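Long-range contact in diol-dehydratase (Roseburia inulinivorans, PDB 5I2A), which probably dehydrates 1,2-propanediol by radical chemistry, as a B12-independent dehydratase of the glycyl radical enzyme family: residues T105-P110 / S334-A339. Residues are numbered along the deposited sequence; the frame is centred on the assembly and turned at random.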
loop_
_atom_site.group_PDB
_atom_site.type_symbol
_atom_site.label_atom_id
_atom_site.label_comp_id
_atom_site.label_asym_id
_atom_site.label_seq_id
_atom_site.Cartn_x
_atom_site.Cartn_y
_atom_site.Cartn_z
ATOM N N THR A 105 35.596 15.116 -10.904
ATOM C CA THR A 105 36.709 14.653 -11.716
ATOM C C THR A 105 36.628 13.171 -12.030
ATOM O O THR A 105 37.603 12.592 -12.471
ATOM C CB THR A 105 38.044 14.919 -11.006
ATOM O OG1 THR A 105 38.005 14.309 -9.713
ATOM C CG2 THR A 105 38.283 16.428 -10.843
ATOM N N ARG A 106 35.479 12.545 -11.784
ATOM C CA ARG A 106 35.353 11.122 -12.068
ATOM C C ARG A 106 35.427 10.876 -13.573
ATOM O O ARG A 106 35.186 11.774 -14.372
ATOM C CB ARG A 106 34.047 10.552 -11.489
ATOM C CG ARG A 106 32.774 11.070 -12.153
ATOM C CD ARG A 106 31.511 10.553 -11.449
ATOM N NE ARG A 106 30.319 10.779 -12.257
ATOM C CZ ARG A 106 29.101 10.377 -11.922
ATOM N NH1 ARG A 106 28.908 9.732 -10.771
ATOM N NH2 ARG A 106 28.079 10.612 -12.739
ATOM N N SER A 107 35.750 9.649 -13.951
ATOM C CA SER A 107 36.043 9.326 -15.340
ATOM C C SER A 107 34.798 9.252 -16.241
ATOM O O SER A 107 34.899 9.475 -17.447
ATOM C CB SER A 107 36.799 8.005 -15.408
ATOM O OG SER A 107 35.999 6.959 -14.903
ATOM N N ALA A 108 33.637 8.933 -15.676
ATOM C CA ALA A 108 32.413 8.914 -16.488
ATOM C C ALA A 108 31.411 9.972 -16.049
ATOM O O ALA A 108 31.057 10.040 -14.877
ATOM C CB ALA A 108 31.774 7.539 -16.445
ATOM N N ASP A 109 30.963 10.793 -16.999
ATOM C CA ASP A 109 29.945 11.815 -16.755
ATOM C C ASP A 109 30.197 12.623 -15.461
ATOM O O ASP A 109 29.386 12.582 -14.541
ATOM C CB ASP A 109 28.537 11.174 -16.693
ATOM C CG ASP A 109 28.031 10.672 -18.071
ATOM O OD1 ASP A 109 28.845 10.457 -18.997
ATOM O OD2 ASP A 109 26.802 10.469 -18.216
ATOM N N PRO A 110 31.314 13.369 -15.398
ATOM C CA PRO A 110 31.565 14.185 -14.202
ATOM C C PRO A 110 30.567 15.340 -14.059
ATOM O O PRO A 110 30.021 15.815 -15.053
ATOM C CB PRO A 110 32.989 14.715 -14.426
ATOM C CG PRO A 110 33.136 14.750 -15.968
ATOM C CD PRO A 110 32.381 13.511 -16.414
ATOM N N SER A 334 26.984 3.053 -11.978
ATOM C CA SER A 334 25.845 3.137 -12.898
ATOM C C SER A 334 26.172 3.956 -14.157
ATOM O O SER A 334 25.824 3.558 -15.260
ATOM C CB SER A 334 24.622 3.737 -12.207
ATOM O OG SER A 334 24.105 2.862 -11.225
ATOM N N ALA A 335 26.873 5.074 -13.976
ATOM C CA ALA A 335 27.166 6.004 -15.063
ATOM C C ALA A 335 27.952 5.356 -16.189
ATOM O O ALA A 335 27.816 5.733 -17.347
ATOM C CB ALA A 335 27.917 7.199 -14.535
ATOM N N GLU A 336 28.757 4.359 -15.849
ATOM C CA GLU A 336 29.530 3.647 -16.849
ATOM C C GLU A 336 28.646 2.861 -17.800
ATOM O O GLU A 336 29.048 2.577 -18.920
ATOM C CB GLU A 336 30.532 2.720 -16.181
ATOM C CG GLU A 336 31.586 3.491 -15.426
ATOM C CD GLU A 336 32.771 2.643 -15.098
ATOM O OE1 GLU A 336 32.575 1.439 -14.829
ATOM O OE2 GLU A 336 33.895 3.177 -15.124
ATOM N N GLY A 337 27.438 2.525 -17.354
ATOM C CA GLY A 337 26.499 1.820 -18.210
ATOM C C GLY A 337 25.569 2.739 -18.981
ATOM O O GLY A 337 24.854 2.289 -19.872
ATOM N N PHE A 338 25.565 4.022 -18.619
ATOM C CA PHE A 338 24.744 5.022 -19.293
ATOM C C PHE A 338 25.607 6.249 -19.651
ATOM O O PHE A 338 25.236 7.376 -19.363
ATOM C CB PHE A 338 23.564 5.477 -18.410
ATOM C CG PHE A 338 22.592 4.382 -18.014
ATOM C CD1 PHE A 338 21.570 4.000 -18.861
ATOM C CD2 PHE A 338 22.679 3.778 -16.763
ATOM C CE1 PHE A 338 20.645 3.016 -18.476
ATOM C CE2 PHE A 338 21.769 2.797 -16.373
ATOM C CZ PHE A 338 20.751 2.417 -17.230
ATOM N N ALA A 339 26.761 6.026 -20.257
ATOM C CA ALA A 339 27.777 7.084 -20.341
ATOM C C ALA A 339 27.463 8.077 -21.456
ATOM O O ALA A 339 26.940 7.691 -22.488
ATOM C CB ALA A 339 29.145 6.478 -20.554
HETATM O O HOH W 1 34.915 5.187 -16.541
HETATM O O HOH W 2 25.496 8.558 -16.731
#
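A335 lays its methyl over one face of the R106 guanidinium, CB lying 3.9 Å from NH2, and the same CB meets A108 CB at 4.3 Å. Beside this small apolar patch A108 CB also touches CG of E336, whose extended chain carries the carboxylate on toward S107. The arginine is held by its own loop: NE and NH2 grip the single carbonyl oxygen D109 O side-on, NH2 at 3.0 Å, both from the same face of the carbonyl plane, while that oxygen lies nearly in the guanidinium plane. The R106 chain, extended from CG to NE, reaches the carbonyl of D109, whose backbone is left-handed (phi 45°, psi 63°). Farther out, NH1 forms a salt bridge with E99 and a hydrogen bond to R330 O, just ahead of helix 332-335. An alanine in place of R106 would probably leave D109 O without its two donors, E99 without its charged mate and the A335 methyl without its flat cover. Of two bridging waters, one lies 2.6 Å from S107 OG and donates to E336 OE2; the other donates to D109 OD2, at 2.8 Å, and to F338 O. D109 CG sits beside its own backbone N (chi1 -71°), and OD1 lies 3.7 Å from A339 C; OD1 accepts from G340 N and OD2 from Y341 N. The contact joins the loop before helix 115-125 to segment 334-339, which begins in helix 332-335; there A339 O is hydrogen-bonded to the hydroxyl of Y818, next to G817, the predicted glycyl radical site. Peptide N-H groups on the D109 carboxylate, and the D109 and R330 carbonyls and E99 carboxylate around R106, would be expected to stabilise both charges, while the polar link between the segments runs through the two waters.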